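PDB 2J5Z: ficolin-3 from Homo sapiens, which probably acts as an innate immune lectin, binding sugars such as galactose through its fibrinogen-like recognition domain. Local coordinates for residues L145-G150 with W176-Y181. Numbering follows the deposited sequence.
Sequences LSLHSG and WYASCY. With GAL (beta-D-galactopyranose), chain E.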
ATOM      1  N   LEU A 145      16.503   7.027  24.864  1.00 17.21           N
ATOM      2  CA  LEU A 145      15.671   8.190  24.606  1.00 17.45           C
ATOM      3  C   LEU A 145      15.489   9.089  25.836  1.00 17.83           C
ATOM      4  O   LEU A 145      15.121  10.246  25.690  1.00 17.90           O
ATOM      5  CB  LEU A 145      14.307   7.765  24.048  1.00 17.48           C
ATOM      6  CG  LEU A 145      13.478   8.816  23.291  1.00 18.70           C
ATOM      7  CD1 LEU A 145      14.247   9.378  22.101  1.00 17.81           C
ATOM      8  CD2 LEU A 145      12.156   8.226  22.829  1.00 17.97           C
ATOM      9  N   SER A 146      15.789   8.586  27.032  1.00 19.16           N
ATOM     10  CA  SER A 146      15.560   9.378  28.247  1.00 19.57           C
ATOM     11  C   SER A 146      16.377  10.655  28.260  1.00 19.40           C
ATOM     12  O   SER A 146      15.890  11.699  28.697  1.00 20.05           O
ATOM     13  CB  SER A 146      15.853   8.566  29.512  1.00 19.68           C
ATOM     14  OG  SER A 146      14.895   7.548  29.680  1.00 20.98           O
ATOM     15  N   LEU A 147      17.615  10.572  27.781  1.00 19.41           N
ATOM     16  CA  LEU A 147      18.485  11.749  27.664  1.00 19.34           C
ATOM     17  C   LEU A 147      17.782  12.872  26.905  1.00 18.88           C
ATOM     18  O   LEU A 147      17.970  14.053  27.186  1.00 18.13           O
ATOM     19  CB  LEU A 147      19.804  11.388  26.948  1.00 20.25           C
ATOM     20  CG  LEU A 147      20.617  12.570  26.391  1.00 23.51           C
ATOM     21  CD1 LEU A 147      21.216  13.431  27.508  1.00 23.64           C
ATOM     22  CD2 LEU A 147      21.706  12.152  25.398  1.00 23.96           C
ATOM     23  N   HIS A 148      16.952  12.488  25.943  1.00 17.47           N
ATOM     24  CA  HIS A 148      16.330  13.447  25.058  1.00 16.33           C
ATOM     25  C   HIS A 148      15.060  14.056  25.625  1.00 16.00           C
ATOM     26  O   HIS A 148      14.563  15.055  25.108  1.00 16.14           O
ATOM     27  CB  HIS A 148      16.101  12.805  23.693  1.00 16.46           C
ATOM     28  CG  HIS A 148      17.380  12.557  22.964  1.00 16.13           C
ATOM     29  ND1 HIS A 148      17.979  11.319  22.912  1.00 17.86           N
ATOM     30  CD2 HIS A 148      18.211  13.406  22.326  1.00 15.94           C
ATOM     31  CE1 HIS A 148      19.114  11.411  22.241  1.00 16.11           C
ATOM     32  NE2 HIS A 148      19.278  12.667  21.875  1.00 19.04           N
ATOM     33  N   SER A 149      14.560  13.485  26.708  1.00 15.77           N
ATOM     34  CA  SER A 149      13.365  14.045  27.336  1.00 16.04           C
ATOM     35  C   SER A 149      13.657  15.443  27.865  1.00 16.29           C
ATOM     36  O   SER A 149      14.720  15.676  28.432  1.00 17.22           O
ATOM     37  CB  SER A 149      12.867  13.165  28.470  1.00 16.58           C
ATOM     38  OG  SER A 149      11.618  13.663  28.942  1.00 15.59           O
ATOM     39  N   GLY A 150      12.726  16.371  27.664  1.00 16.11           N
ATOM     40  CA  GLY A 150      12.910  17.749  28.128  1.00 17.40           C
ATOM     41  C   GLY A 150      13.601  18.655  27.129  1.00 17.55           C
ATOM     42  O   GLY A 150      13.808  19.851  27.400  1.00 19.49           O
ATOM     43  N   TRP A 176      15.350  15.568  19.041  1.00 15.30           N
ATOM     44  CA  TRP A 176      15.433  16.392  20.226  1.00 15.49           C
ATOM     45  C   TRP A 176      16.878  16.357  20.707  1.00 16.37           C
ATOM     46  O   TRP A 176      17.167  15.850  21.794  1.00 16.46           O
ATOM     47  CB  TRP A 176      14.471  15.862  21.292  1.00 14.09           C
ATOM     48  CG  TRP A 176      13.047  15.763  20.792  1.00 12.39           C
ATOM     49  CD1 TRP A 176      12.095  16.758  20.805  1.00 13.18           C
ATOM     50  CD2 TRP A 176      12.423  14.620  20.187  1.00 11.69           C
ATOM     51  NE1 TRP A 176      10.918  16.294  20.249  1.00 12.79           N
ATOM     52  CE2 TRP A 176      11.095  14.986  19.863  1.00 12.29           C
ATOM     53  CE3 TRP A 176      12.861  13.318  19.883  1.00 12.40           C
ATOM     54  CZ2 TRP A 176      10.201  14.104  19.245  1.00 11.93           C
ATOM     55  CZ3 TRP A 176      11.964  12.432  19.286  1.00 12.02           C
ATOM     56  CH2 TRP A 176      10.646  12.833  18.969  1.00 12.35           C
ATOM     57  N   TYR A 177      17.778  16.907  19.887  1.00 17.23           N
ATOM     58  CA  TYR A 177      19.222  16.790  20.138  1.00 18.22           C
ATOM     59  C   TYR A 177      19.695  17.479  21.417  1.00 19.12           C
ATOM     60  O   TYR A 177      19.191  18.533  21.806  1.00 19.09           O
ATOM     61  CB  TYR A 177      20.040  17.329  18.952  1.00 17.91           C
ATOM     62  CG  TYR A 177      19.901  16.509  17.697  1.00 17.36           C
ATOM     63  CD1 TYR A 177      20.282  15.170  17.670  1.00 16.56           C
ATOM     64  CD2 TYR A 177      19.380  17.069  16.541  1.00 17.02           C
ATOM     65  CE1 TYR A 177      20.143  14.402  16.516  1.00 17.55           C
ATOM     66  CE2 TYR A 177      19.241  16.316  15.390  1.00 16.37           C
ATOM     67  CZ  TYR A 177      19.630  14.991  15.379  1.00 16.96           C
ATOM     68  OH  TYR A 177      19.481  14.232  14.238  1.00 18.78           O
ATOM     69  N   ALA A 178      20.694  16.868  22.036  1.00 20.46           N
ATOM     70  CA  ALA A 178      21.447  17.491  23.116  1.00 21.55           C
ATOM     71  C   ALA A 178      22.788  17.929  22.505  1.00 22.24           C
ATOM     72  O   ALA A 178      22.863  18.972  21.853  1.00 22.69           O
ATOM     73  CB  ALA A 178      21.643  16.487  24.242  1.00 21.21           C
ATOM     74  N   SER A 179      23.837  17.132  22.690  1.00 23.47           N
ATOM     75  CA  SER A 179      25.115  17.409  22.030  1.00 24.71           C
ATOM     76  C   SER A 179      25.961  16.149  21.769  1.00 24.89           C
ATOM     77  O   SER A 179      27.057  15.995  22.323  1.00 25.23           O
ATOM     78  CB  SER A 179      25.907  18.476  22.800  1.00 26.27           C
ATOM     79  OG  SER A 179      25.925  18.198  24.190  1.00 29.32           O
ATOM     80  N   CYS A 180      25.470  15.252  20.911  1.00 23.30           N
ATOM     81  CA  CYS A 180      24.199  15.439  20.220  1.00 23.27           C
ATOM     82  C   CYS A 180      23.115  14.414  20.567  1.00 21.97           C
ATOM     83  O   CYS A 180      21.954  14.793  20.747  1.00 21.49           O
ATOM     84  CB  CYS A 180      24.421  15.473  18.708  1.00 23.69           C
ATOM     85  SG  CYS A 180      25.256  16.961  18.163  1.00 25.42           S
ATOM     86  N   TYR A 181      23.474  13.132  20.651  1.00 20.61           N
ATOM     87  CA  TYR A 181      22.448  12.092  20.809  1.00 20.85           C
ATOM     88  C   TYR A 181      22.839  10.733  21.410  1.00 20.66           C
ATOM     89  O   TYR A 181      23.997  10.304  21.347  1.00 21.72           O
ATOM     90  CB  TYR A 181      21.735  11.843  19.466  1.00 20.18           C
ATOM     91  CG  TYR A 181      22.533  11.076  18.413  1.00 21.04           C
ATOM     92  CD1 TYR A 181      22.607   9.687  18.443  1.00 20.47           C
ATOM     93  CD2 TYR A 181      23.156  11.740  17.365  1.00 21.23           C
ATOM     94  CE1 TYR A 181      23.306   8.977  17.472  1.00 20.60           C
ATOM     95  CE2 TYR A 181      23.858  11.037  16.381  1.00 21.66           C
ATOM     96  CZ  TYR A 181      23.930   9.659  16.445  1.00 20.90           C
ATOM     97  OH  TYR A 181      24.612   8.943  15.484  1.00 22.73           O
TER
HETATM   98  C1  GAL E1278      27.139  12.316  20.943  1.00 55.78           C
HETATM   99  C2  GAL E1278      26.453  11.080  20.384  1.00 55.66           C
HETATM  100  C3  GAL E1278      27.058  10.682  19.044  1.00 55.38           C
HETATM  101  C4  GAL E1278      27.361  11.872  18.132  1.00 55.54           C
HETATM  102  C5  GAL E1278      27.880  13.088  18.882  1.00 55.31           C
HETATM  103  C6  GAL E1278      27.957  14.298  17.960  1.00 55.09           C
HETATM  104  O1  GAL E1278      26.545  12.705  22.188  1.00 56.09           O
HETATM  105  O2  GAL E1278      26.589   9.989  21.306  0.50 55.56           O
HETATM  106  O3  GAL E1278      26.145   9.805  18.380  0.50 55.20           O
HETATM  107  O4  GAL E1278      26.182  12.242  17.412  0.50 55.74           O
HETATM  108  O5  GAL E1278      26.999  13.347  19.972  1.00 55.62           O
HETATM  109  O6  GAL E1278      29.204  14.974  18.159  1.00 55.78           O
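The galactose pocket of the ficolin-3 fibrinogen-like domain is built partly on residues 176-181, a loop that carries a cis peptide bond between Ser179 and Cys180 and rests on the 3-10 turn of 146-148. Within the loop, Ala178 N bonds back to Cys180 O at 2.7 Å, closing a tight bend around the cis peptide. The bend presents Cys180 N to the sugar, where it meets GAL O5 at 2.6 Å in a fairly straight bond (N-H...O 160°); a weaker, more bent bond links the same N-H to GAL O1. Cys180, whose CB is directed away from residues 145-150, forms a disulfide with Cys167, tying the loop to the start of helix 167-171. Tyr181 adopts the crowded rotamer, CG between the backbone N and carbonyl carbon (chi1 74°), which brings one ring face up to the sugar, with GAL O3 2.9 Å above the ring plane and offset toward the rim; the phenol OH is held by Asp202.

Behind this bend, the buried His148 imidazole packs against the loop from the 145-150 side. The ring, turned edge-on, lies next to Tyr181 CA, its side chain runs alongside that of Tyr181, and it meets Trp175 edge-to-face. Leu147 CD2 lies 4.1 Å above one imidazole face and also reaches Ala178 CB at 4.5 Å. At the other end of the loop, against strands 112-122 and 131-133, Trp176 NE1 bonds to Tyr129 O and the indole meets Phe153 edge-to-face, while Trp176 CB sits 3.9 Å from His148 O.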